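Local coordinates for hypothetical protein yiiX (Escherichia coli, PDB 2IF6), which is of unproven function but belongs to the permuted papain-like YaeF/YiiX amidase family and may be a lipid-binding hydrolase, at residues Gln6-Phe12 against Lys69-Arg74; Ala22-His28 against Asp138-Val144; Ala49-Tyr55 against Tyr94-Tyr99. All blocks are in the same frame, centred on the assembly; numbering follows the deposited sequence.

Contact 1. Residues Gln6-Phe12 against Lys69-Arg74; sequences QTGDIIF and KYVVRR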
loop_
_atom_site.group_PDB
_atom_site.type_symbol
_atom_site.label_atom_id
_atom_site.label_comp_id
_atom_site.label_asym_id
_atom_site.label_seq_id
_atom_site.Cartn_x
_atom_site.Cartn_y
_atom_site.Cartn_z
ATOM N N GLN A 6 -11.769 -9.593 -5.958
ATOM C CA GLN A 6 -11.333 -9.633 -7.363
ATOM C C GLN A 6 -9.905 -9.150 -7.461
ATOM O O GLN A 6 -9.494 -8.258 -6.717
ATOM C CB GLN A 6 -12.250 -8.771 -8.258
ATOM C CG GLN A 6 -13.676 -9.309 -8.374
ATOM C CD GLN A 6 -14.668 -8.324 -9.014
ATOM O OE1 GLN A 6 -14.290 -7.302 -9.522
ATOM N NE2 GLN A 6 -15.952 -8.656 -8.971
ATOM N N THR A 7 -9.164 -9.708 -8.416
ATOM C CA THR A 7 -7.789 -9.311 -8.656
ATOM C C THR A 7 -7.735 -7.807 -8.945
ATOM O O THR A 7 -8.540 -7.277 -9.757
ATOM C CB THR A 7 -7.201 -10.055 -9.872
ATOM O OG1 THR A 7 -7.092 -11.459 -9.562
ATOM C CG2 THR A 7 -5.817 -9.478 -10.198
ATOM N N GLY A 8 -6.798 -7.126 -8.297
ATOM C CA GLY A 8 -6.740 -5.684 -8.379
ATOM C C GLY A 8 -7.362 -4.899 -7.224
ATOM O O GLY A 8 -7.025 -3.727 -7.080
ATOM N N ASP A 9 -8.270 -5.496 -6.428
ATOM C CA ASP A 9 -8.862 -4.784 -5.283
ATOM C C ASP A 9 -7.722 -4.360 -4.356
ATOM O O ASP A 9 -6.783 -5.147 -4.115
ATOM C CB ASP A 9 -9.852 -5.660 -4.468
ATOM C CG ASP A 9 -11.105 -6.000 -5.231
ATOM O OD1 ASP A 9 -11.322 -5.460 -6.375
ATOM O OD2 ASP A 9 -11.873 -6.825 -4.687
ATOM N N ILE A 10 -7.762 -3.128 -3.895
ATOM C CA ILE A 10 -6.672 -2.629 -3.059
ATOM C C ILE A 10 -7.177 -2.610 -1.642
ATOM O O ILE A 10 -8.225 -2.032 -1.372
ATOM C CB ILE A 10 -6.208 -1.230 -3.511
ATOM C CG1 ILE A 10 -5.868 -1.263 -5.023
ATOM C CG2 ILE A 10 -4.985 -0.785 -2.675
ATOM C CD1 ILE A 10 -5.637 0.148 -5.677
ATOM N N ILE A 11 -6.422 -3.226 -0.736
ATOM C CA ILE A 11 -6.900 -3.427 0.618
ATOM C C ILE A 11 -5.985 -2.683 1.605
ATOM O O ILE A 11 -4.774 -2.639 1.389
ATOM C CB ILE A 11 -7.024 -4.958 0.932
ATOM C CG1 ILE A 11 -7.703 -5.189 2.297
ATOM C CG2 ILE A 11 -5.686 -5.670 0.779
ATOM C CD1 ILE A 11 -8.254 -6.574 2.515
ATOM N N PHE A 12 -6.561 -2.129 2.679
ATOM C CA PHE A 12 -5.817 -1.243 3.590
ATOM C C PHE A 12 -6.078 -1.732 5.018
ATOM O O PHE A 12 -7.163 -2.259 5.310
ATOM C CB PHE A 12 -6.313 0.207 3.441
ATOM C CG PHE A 12 -6.161 0.781 2.040
ATOM C CD1 PHE A 12 -5.116 1.626 1.752
ATOM C CD2 PHE A 12 -7.083 0.485 1.022
ATOM C CE1 PHE A 12 -4.950 2.143 0.462
ATOM C CE2 PHE A 12 -6.900 1.039 -0.301
ATOM C CZ PHE A 12 -5.874 1.865 -0.523
ATOM N N LYS A 69 -9.243 -4.839 11.333
ATOM C CA LYS A 69 -9.961 -3.837 10.541
ATOM C C LYS A 69 -9.368 -3.768 9.140
ATOM O O LYS A 69 -8.143 -3.896 8.966
ATOM C CB LYS A 69 -9.867 -2.455 11.151
ATOM C CG LYS A 69 -10.540 -2.336 12.500
ATOM C CD LYS A 69 -10.444 -0.874 12.925
ATOM C CE LYS A 69 -11.122 -0.664 14.244
ATOM N NZ LYS A 69 -11.209 0.810 14.529
ATOM N N TYR A 70 -10.232 -3.564 8.147
ATOM C CA TYR A 70 -9.758 -3.403 6.777
ATOM C C TYR A 70 -10.830 -2.693 5.959
ATOM O O TYR A 70 -12.028 -2.681 6.320
ATOM C CB TYR A 70 -9.350 -4.767 6.131
ATOM C CG TYR A 70 -10.513 -5.693 5.817
ATOM C CD1 TYR A 70 -11.145 -5.663 4.567
ATOM C CD2 TYR A 70 -10.995 -6.595 6.784
ATOM C CE1 TYR A 70 -12.223 -6.501 4.290
ATOM C CE2 TYR A 70 -12.065 -7.455 6.522
ATOM C CZ TYR A 70 -12.683 -7.395 5.276
ATOM O OH TYR A 70 -13.745 -8.239 5.020
ATOM N N VAL A 71 -10.388 -2.108 4.859
ATOM C CA VAL A 71 -11.299 -1.504 3.878
ATOM C C VAL A 71 -10.712 -1.835 2.530
ATOM O O VAL A 71 -9.470 -1.946 2.392
ATOM C CB VAL A 71 -11.429 0.027 4.063
ATOM C CG1 VAL A 71 -10.076 0.702 4.031
ATOM C CG2 VAL A 71 -12.360 0.641 2.984
ATOM N N VAL A 72 -11.586 -2.026 1.540
ATOM C CA VAL A 72 -11.158 -2.440 0.213
ATOM C C VAL A 72 -11.633 -1.432 -0.813
ATOM O O VAL A 72 -12.807 -1.081 -0.816
ATOM C CB VAL A 72 -11.745 -3.831 -0.150
ATOM C CG1 VAL A 72 -11.266 -4.234 -1.524
ATOM C CG2 VAL A 72 -11.302 -4.902 0.896
ATOM N N ARG A 73 -10.735 -0.989 -1.697
ATOM C CA ARG A 73 -11.119 -0.102 -2.795
ATOM C C ARG A 73 -11.001 -0.847 -4.127
ATOM O O ARG A 73 -10.159 -1.738 -4.284
ATOM C CB ARG A 73 -10.220 1.130 -2.820
ATOM C CG ARG A 73 -10.274 1.923 -1.513
ATOM C CD ARG A 73 -11.453 2.880 -1.515
ATOM N NE ARG A 73 -11.113 4.195 -2.032
ATOM C CZ ARG A 73 -11.972 5.209 -2.063
ATOM N NH1 ARG A 73 -13.219 5.048 -1.601
ATOM N NH2 ARG A 73 -11.593 6.379 -2.569
ATOM N N ARG A 74 -11.847 -0.493 -5.076
ATOM C CA ARG A 74 -11.789 -1.100 -6.412
ATOM C C ARG A 74 -12.024 -0.057 -7.474
ATOM O O ARG A 74 -12.771 0.904 -7.254
ATOM C CB ARG A 74 -12.886 -2.195 -6.513
ATOM C CG ARG A 74 -13.082 -2.755 -7.954
ATOM C CD ARG A 74 -14.191 -3.828 -8.021
ATOM N NE ARG A 74 -13.947 -4.901 -7.050
ATOM C CZ ARG A 74 -14.868 -5.762 -6.631
ATOM N NH1 ARG A 74 -16.111 -5.695 -7.144
ATOM N NH2 ARG A 74 -14.538 -6.712 -5.746
#

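Contact 2. Residues Ala22-His28 against Asp138-Val144; sequences AIQLATH and DLSNPLV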
loop_
_atom_site.group_PDB
_atom_site.type_symbol
_atom_site.label_atom_id
_atom_site.label_comp_id
_atom_site.label_asym_id
_atom_site.label_seq_id
_atom_site.Cartn_x
_atom_site.Cartn_y
_atom_site.Cartn_z
ATOM N N ALA A 22 3.689 6.615 13.410
ATOM C CA ALA A 22 4.352 7.709 12.700
ATOM C C ALA A 22 3.792 7.891 11.289
ATOM O O ALA A 22 3.562 9.006 10.860
ATOM C CB ALA A 22 5.863 7.450 12.643
ATOM N N ILE A 23 3.599 6.778 10.576
ATOM C CA ILE A 23 3.024 6.808 9.243
ATOM C C ILE A 23 1.618 7.430 9.278
ATOM O O ILE A 23 1.336 8.349 8.530
ATOM C CB ILE A 23 2.993 5.405 8.588
ATOM C CG1 ILE A 23 4.422 4.967 8.195
ATOM C CG2 ILE A 23 2.140 5.425 7.337
ATOM C CD1 ILE A 23 4.533 3.502 7.879
ATOM N N GLN A 24 0.767 6.960 10.175
ATOM C CA GLN A 24 -0.601 7.501 10.301
ATOM C C GLN A 24 -0.590 9.022 10.509
ATOM O O GLN A 24 -1.348 9.787 9.884
ATOM C CB GLN A 24 -1.296 6.832 11.480
ATOM C CG GLN A 24 -1.584 5.342 11.295
ATOM C CD GLN A 24 -2.350 4.803 12.472
ATOM O OE1 GLN A 24 -2.040 5.129 13.621
ATOM N NE2 GLN A 24 -3.372 4.015 12.206
ATOM N N LEU A 25 0.316 9.473 11.362
ATOM C CA LEU A 25 0.423 10.887 11.690
ATOM C C LEU A 25 0.948 11.747 10.539
ATOM O O LEU A 25 0.365 12.771 10.211
ATOM C CB LEU A 25 1.346 11.026 12.891
ATOM C CG LEU A 25 0.776 10.712 14.270
ATOM C CD1 LEU A 25 1.947 10.817 15.222
ATOM C CD2 LEU A 25 -0.346 11.692 14.625
ATOM N N ALA A 26 2.065 11.340 9.937
ATOM C CA ALA A 26 2.658 12.057 8.819
ATOM C C ALA A 26 1.716 12.146 7.596
ATOM O O ALA A 26 1.808 13.083 6.775
ATOM C CB ALA A 26 3.966 11.381 8.418
ATOM N N THR A 27 0.855 11.143 7.440
ATOM C CA THR A 27 0.086 11.070 6.178
ATOM C C THR A 27 -1.376 11.409 6.371
ATOM O O THR A 27 -2.163 11.335 5.385
ATOM C CB THR A 27 0.132 9.685 5.538
ATOM O OG1 THR A 27 -0.552 8.753 6.389
ATOM C CG2 THR A 27 1.584 9.236 5.235
ATOM N N HIS A 28 -1.708 11.767 7.617
ATOM C CA HIS A 28 -3.038 12.119 8.130
ATOM C C HIS A 28 -4.042 11.018 7.848
ATOM O O HIS A 28 -5.070 11.250 7.213
ATOM C CB HIS A 28 -3.539 13.480 7.597
ATOM C CG HIS A 28 -2.795 14.668 8.140
ATOM N ND1 HIS A 28 -3.221 15.968 7.934
ATOM C CD2 HIS A 28 -1.649 14.755 8.855
ATOM C CE1 HIS A 28 -2.368 16.801 8.514
ATOM N NE2 HIS A 28 -1.406 16.091 9.080
ATOM N N ASP A 138 3.359 15.652 6.810
ATOM C CA ASP A 138 3.305 16.366 8.075
ATOM C C ASP A 138 4.329 15.753 9.020
ATOM O O ASP A 138 4.114 14.678 9.574
ATOM C CB ASP A 138 1.905 16.301 8.666
ATOM C CG ASP A 138 1.746 17.166 9.924
ATOM O OD1 ASP A 138 2.753 17.746 10.431
ATOM O OD2 ASP A 138 0.601 17.261 10.408
ATOM N N LEU A 139 5.441 16.452 9.191
ATOM C CA LEU A 139 6.592 15.933 9.933
ATOM C C LEU A 139 6.766 16.697 11.239
ATOM O O LEU A 139 7.758 16.522 11.958
ATOM C CB LEU A 139 7.864 16.000 9.072
ATOM C CG LEU A 139 7.826 15.335 7.687
ATOM C CD1 LEU A 139 9.186 15.404 7.040
ATOM C CD2 LEU A 139 7.343 13.870 7.707
ATOM N N SER A 140 5.755 17.499 11.563
ATOM C CA SER A 140 5.775 18.337 12.730
ATOM C C SER A 140 5.656 17.555 14.043
ATOM O O SER A 140 6.289 17.927 15.011
ATOM C CB SER A 140 4.723 19.434 12.620
ATOM O OG SER A 140 3.435 18.904 12.782
ATOM N N ASN A 141 4.917 16.452 14.080
ATOM C CA ASN A 141 4.761 15.716 15.349
ATOM C C ASN A 141 6.094 15.134 15.844
ATOM O O ASN A 141 6.823 14.549 15.065
ATOM C CB ASN A 141 3.715 14.606 15.215
ATOM C CG ASN A 141 3.198 14.108 16.563
ATOM O OD1 ASN A 141 3.847 13.299 17.243
ATOM N ND2 ASN A 141 2.002 14.552 16.936
ATOM N N PRO A 142 6.412 15.302 17.149
ATOM C CA PRO A 142 7.681 14.818 17.712
ATOM C C PRO A 142 7.837 13.302 17.626
ATOM O O PRO A 142 8.971 12.812 17.537
ATOM C CB PRO A 142 7.606 15.247 19.182
ATOM C CG PRO A 142 6.612 16.361 19.218
ATOM C CD PRO A 142 5.589 15.975 18.172
ATOM N N LEU A 143 6.716 12.571 17.637
ATOM C CA LEU A 143 6.752 11.125 17.413
ATOM C C LEU A 143 7.283 10.855 16.009
ATOM O O LEU A 143 8.118 9.991 15.817
ATOM C CB LEU A 143 5.376 10.486 17.614
ATOM C CG LEU A 143 5.304 8.965 17.822
ATOM C CD1 LEU A 143 4.236 8.609 18.825
ATOM C CD2 LEU A 143 5.036 8.193 16.521
ATOM N N VAL A 144 6.822 11.639 15.038
ATOM C CA VAL A 144 7.261 11.489 13.676
ATOM C C VAL A 144 8.761 11.863 13.555
ATOM O O VAL A 144 9.544 11.110 12.934
ATOM C CB VAL A 144 6.371 12.317 12.735
ATOM C CG1 VAL A 144 6.962 12.407 11.333
ATOM C CG2 VAL A 144 4.951 11.696 12.691
HETATM O O HOH W 1 0.753 15.399 12.334
#

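Contact 3. Residues Ala49-Tyr55 against Tyr94-Tyr99; sequences AVGPVKY and YLGKPY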
loop_
_atom_site.group_PDB
_atom_site.type_symbol
_atom_site.label_atom_id
_atom_site.label_comp_id
_atom_site.label_asym_id
_atom_site.label_seq_id
_atom_site.Cartn_x
_atom_site.Cartn_y
_atom_site.Cartn_z
ATOM N N ALA A 49 4.214 -5.733 -0.287
ATOM C CA ALA A 49 5.654 -5.529 -0.068
ATOM C C ALA A 49 5.854 -5.492 1.430
ATOM O O ALA A 49 5.553 -4.492 2.067
ATOM C CB ALA A 49 6.110 -4.241 -0.707
ATOM N N VAL A 50 6.308 -6.604 1.996
ATOM C CA VAL A 50 6.668 -6.661 3.425
ATOM C C VAL A 50 8.079 -7.213 3.682
ATOM O O VAL A 50 8.384 -7.628 4.782
ATOM C CB VAL A 50 5.663 -7.483 4.240
ATOM C CG1 VAL A 50 4.322 -6.766 4.309
ATOM C CG2 VAL A 50 5.512 -8.917 3.675
ATOM N N GLY A 51 8.929 -7.231 2.671
ATOM C CA GLY A 51 10.278 -7.793 2.824
ATOM C C GLY A 51 10.193 -9.298 2.994
ATOM O O GLY A 51 10.260 -9.808 4.122
ATOM N N PRO A 52 10.003 -10.020 1.879
ATOM C CA PRO A 52 10.026 -9.467 0.540
ATOM C C PRO A 52 8.608 -9.158 -0.012
ATOM O O PRO A 52 7.622 -9.311 0.702
ATOM C CB PRO A 52 10.592 -10.626 -0.259
ATOM C CG PRO A 52 9.908 -11.830 0.383
ATOM C CD PRO A 52 9.726 -11.478 1.853
ATOM N N VAL A 53 8.534 -8.751 -1.274
ATOM C CA VAL A 53 7.240 -8.696 -1.967
ATOM C C VAL A 53 6.802 -10.146 -2.160
ATOM O O VAL A 53 7.591 -11.016 -2.580
ATOM C CB VAL A 53 7.326 -7.967 -3.322
ATOM C CG1 VAL A 53 5.961 -8.042 -4.059
ATOM C CG2 VAL A 53 7.840 -6.464 -3.152
ATOM N N LYS A 54 5.544 -10.420 -1.844
ATOM C CA LYS A 54 5.060 -11.799 -1.720
ATOM C C LYS A 54 3.535 -11.844 -1.766
ATOM O O LYS A 54 2.854 -10.808 -1.629
ATOM C CB LYS A 54 5.503 -12.387 -0.371
ATOM C CG LYS A 54 4.716 -11.772 0.817
ATOM C CD LYS A 54 5.256 -12.173 2.182
ATOM C CE LYS A 54 4.639 -13.484 2.639
ATOM N NZ LYS A 54 5.300 -13.989 3.900
ATOM N N TYR A 55 3.013 -13.048 -1.928
ATOM C CA TYR A 55 1.580 -13.334 -1.758
ATOM C C TYR A 55 1.280 -13.917 -0.380
ATOM O O TYR A 55 1.976 -14.826 0.091
ATOM C CB TYR A 55 1.121 -14.383 -2.757
ATOM C CG TYR A 55 1.409 -14.109 -4.205
ATOM C CD1 TYR A 55 0.739 -13.095 -4.899
ATOM C CD2 TYR A 55 2.312 -14.911 -4.905
ATOM C CE1 TYR A 55 0.968 -12.888 -6.250
ATOM C CE2 TYR A 55 2.568 -14.708 -6.232
ATOM C CZ TYR A 55 1.894 -13.704 -6.907
ATOM O OH TYR A 55 2.182 -13.527 -8.227
ATOM N N TYR A 94 7.831 -8.029 -9.496
ATOM C CA TYR A 94 8.314 -7.416 -8.243
ATOM C C TYR A 94 8.493 -8.439 -7.111
ATOM O O TYR A 94 9.012 -8.099 -6.039
ATOM C CB TYR A 94 7.337 -6.310 -7.785
ATOM C CG TYR A 94 7.214 -5.175 -8.786
ATOM C CD1 TYR A 94 8.005 -4.040 -8.677
ATOM C CD2 TYR A 94 6.312 -5.250 -9.842
ATOM C CE1 TYR A 94 7.891 -2.989 -9.611
ATOM C CE2 TYR A 94 6.213 -4.233 -10.794
ATOM C CZ TYR A 94 6.997 -3.110 -10.671
ATOM O OH TYR A 94 6.884 -2.101 -11.607
ATOM N N LEU A 95 8.065 -9.686 -7.336
ATOM C CA LEU A 95 8.138 -10.687 -6.291
ATOM C C LEU A 95 9.576 -10.888 -5.842
ATOM O O LEU A 95 10.508 -10.880 -6.667
ATOM C CB LEU A 95 7.570 -12.036 -6.764
ATOM C CG LEU A 95 6.064 -12.084 -6.950
ATOM C CD1 LEU A 95 5.639 -13.281 -7.777
ATOM C CD2 LEU A 95 5.306 -12.071 -5.559
ATOM N N GLY A 96 9.759 -11.041 -4.539
ATOM C CA GLY A 96 11.089 -11.247 -3.982
ATOM C C GLY A 96 11.913 -10.005 -3.704
ATOM O O GLY A 96 12.981 -10.119 -3.123
ATOM N N LYS A 97 11.452 -8.829 -4.113
ATOM C CA LYS A 97 12.171 -7.569 -3.810
ATOM C C LYS A 97 12.132 -7.305 -2.297
ATOM O O LYS A 97 11.069 -7.454 -1.669
ATOM C CB LYS A 97 11.551 -6.386 -4.551
ATOM C CG LYS A 97 11.832 -6.353 -6.088
ATOM C CD LYS A 97 13.224 -5.828 -6.375
ATOM C CE LYS A 97 13.602 -5.934 -7.885
ATOM N NZ LYS A 97 12.769 -4.973 -8.646
ATOM N N PRO A 98 13.274 -6.927 -1.689
ATOM C CA PRO A 98 13.246 -6.701 -0.234
ATOM C C PRO A 98 12.506 -5.419 0.204
ATOM O O PRO A 98 12.205 -4.568 -0.622
ATOM C CB PRO A 98 14.731 -6.597 0.154
ATOM C CG PRO A 98 15.510 -6.744 -1.090
ATOM C CD PRO A 98 14.610 -6.719 -2.272
ATOM N N TYR A 99 12.251 -5.282 1.505
ATOM C CA TYR A 99 11.518 -4.126 2.004
ATOM C C TYR A 99 12.342 -2.845 1.876
ATOM O O TYR A 99 13.510 -2.814 2.260
ATOM C CB TYR A 99 11.080 -4.319 3.463
ATOM C CG TYR A 99 10.118 -3.224 3.874
ATOM C CD1 TYR A 99 8.782 -3.279 3.475
ATOM C CD2 TYR A 99 10.548 -2.120 4.590
ATOM C CE1 TYR A 99 7.893 -2.274 3.807
ATOM C CE2 TYR A 99 9.660 -1.095 4.939
ATOM C CZ TYR A 99 8.344 -1.179 4.538
ATOM O OH TYR A 99 7.438 -0.187 4.862
HETATM O O HOH W 2 9.235 -5.642 0.023
#

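Contact 1. Residues Gln6-Phe12 against Lys69-Arg74
Arg74 grips the carboxylate of Asp9 with two nitrogens side-on: NE meets Asp9 OD1 at 2.8 Å, and NH2 meets Asp9 OD2 at 2.9 Å along a nearly straight N-H...O line of 177°. Both oxygens are approached on their syn sides, and the two flat groups are nearly coplanar. A bend at chi3 (-54°) turns the otherwise extended Arg74 chain back alongside Asp9. Gln6 lays its amide over one face of the guanidinium, with OE1 3.3 Å from Arg74 CZ; the stacked planes are 15° apart, but the angles are too poor for a hydrogen bond. Asp9 OD2 also accepts the backbone N of Gln6 from above the carboxylate plane, as well as Trp3 NE1, so a buried acid is well supplied with donors. Gly8, whose positive phi suits glycine, takes the third position of the type II turn from Gln6 to Asp9, and the turn delivers Asp9 to the place just before strand 10-13.

From there strands 10-13 and 70-75 run antiparallel as neighbours in a six-stranded antiparallel sheet, consistent with the permuted papain-like family. Ile10 and Arg73 form a hydrogen-bonded pair, Ile10 N to Arg73 O 2.8 Å and Arg73 N to Ile10 O 2.7 Å; Phe12 and Val71 form the next one, with a longer return bond from Val71 N to Phe12 O of 3.3 Å.

On one face Ile11, beta-branched as strands favour, packs CD1 on Tyr70 CD1 (3.7 Å) and on Val72, and helix 58-63 reaches it too. On the other, Phe12 CE2 rests against the aliphatic CG of Arg73, whose guanidinium goes on to Phe169 and Thr176. Phe12 also lies near, without touching, a possible Cys112, His33, Glu48 triad of the kind papain-like enzymes use.

Contact 2. Residues Ala22-His28 against Asp138-Val144
His28 presents the edge of its imidazole to Asp138, and the two side chains cross at about a right angle, with ring and carboxylate planes 65° apart. NE2 donates to Asp138 OD2 at 2.7 Å, almost straight at 173° and exactly in the ring plane, using the anti lone pair of the oxygen. His28 lies just past helix 20-27, where its positive phi belongs to a Schellman motif. The carboxylate reaches the ring because Asp138 CG points opposite its own backbone N (chi1 -174°). Its other oxygen, OD1, accepts the Ser140 hydroxyl and also Ser140 N, the latter bond closing an Asx turn; together they fix the rotation of the acid.

Next to this pair, the backbone N of Asp138 donates to Ala26 O at 3.0 Å. Small Ala26 and Ala22 let Asp138 and the first turn of helix 142-152 approach helix 20-27 closely: Val144 aims CG2 at Leu25 CB (3.7 Å), and Leu143 CD2 lies 4.0 Å from Ala22 CB. Leu25 extends obliquely across Asn141, its CD1 against the amide. Asn141 suits the N-cap of helix 142-152, since its OD1 accepts from Leu143 N at 3.0 Å.

With OD2 engaged by the imidazole and OD1 by Ser140, Asp138 is probably ionised; such a partner would tend to favour the protonated imidazolium of His28, giving this exposed end of the contact an ionic character that the apolar packing of alanine, leucine and valine lacks.

Contact 3. Residues Ala49-Tyr55 against Tyr94-Tyr99
Val53 pushes its branched side chain into the turn formed by Tyr94 to Lys97, its CB only 3.2 Å from Tyr94 O, while its backbone N and O both bond to that turn. Val53 N donates to Lys97 O (2.9 Å), and Val53 O accepts from Gly96 N at 2.9 Å in an almost straight bond. Gly96 fits the positive phi of this type II turn.

Leu95 sets CD2 over one face of the Tyr55 ring, 4.1 Å from the centroid and 19° off the normal, a CH-pi contact, and CD1 touches Tyr55 CE2 at 3.7 Å. The two side chains cross at about a right angle.

Tyr99, with CG opposite its backbone N (chi1 -170°), brings the ring edge to Ala49 O, an oxygen that the contact buries and for which the model offers no hydrogen-bond partner. Its CB lies 3.6 Å from Gly51 CA; glycine suits this close approach and its positive phi. A water links Gly51 N with Lys97 O.

Strand 53-57 is an edge of the sheet, and this loop between helices 81-91 and 112-124 lies against its start; Phe47 of the adjoining strand 43-49 meets Val53, Tyr55 and Leu95, while Tyr94 packs on helix 112-124.

How the contacts relate
Contacts 1 and 3 both reach one six-stranded antiparallel sheet. Contact 1 joins two interior neighbours, strands 10-13 and 70-75, whereas contact 3 backs the outermost strand 53-57 with a loop; their centres are 18 Å apart. Contact 2 lies beyond the sheet, 24 Å from contact 1 and 25 Å from contact 3 between centres, and ties helix 20-27, which follows strand 10-13 in sequence, to the start of helix 142-152. Along the chain, contact 1 alternates with both others, while contact 3 is nested within the loop closed by contact 2. Contacts 1 and 3 flank a possible Cys112, His33, Glu48 triad, Phe12 lying close by and Val50 touching it. The three contacts touch nowhere.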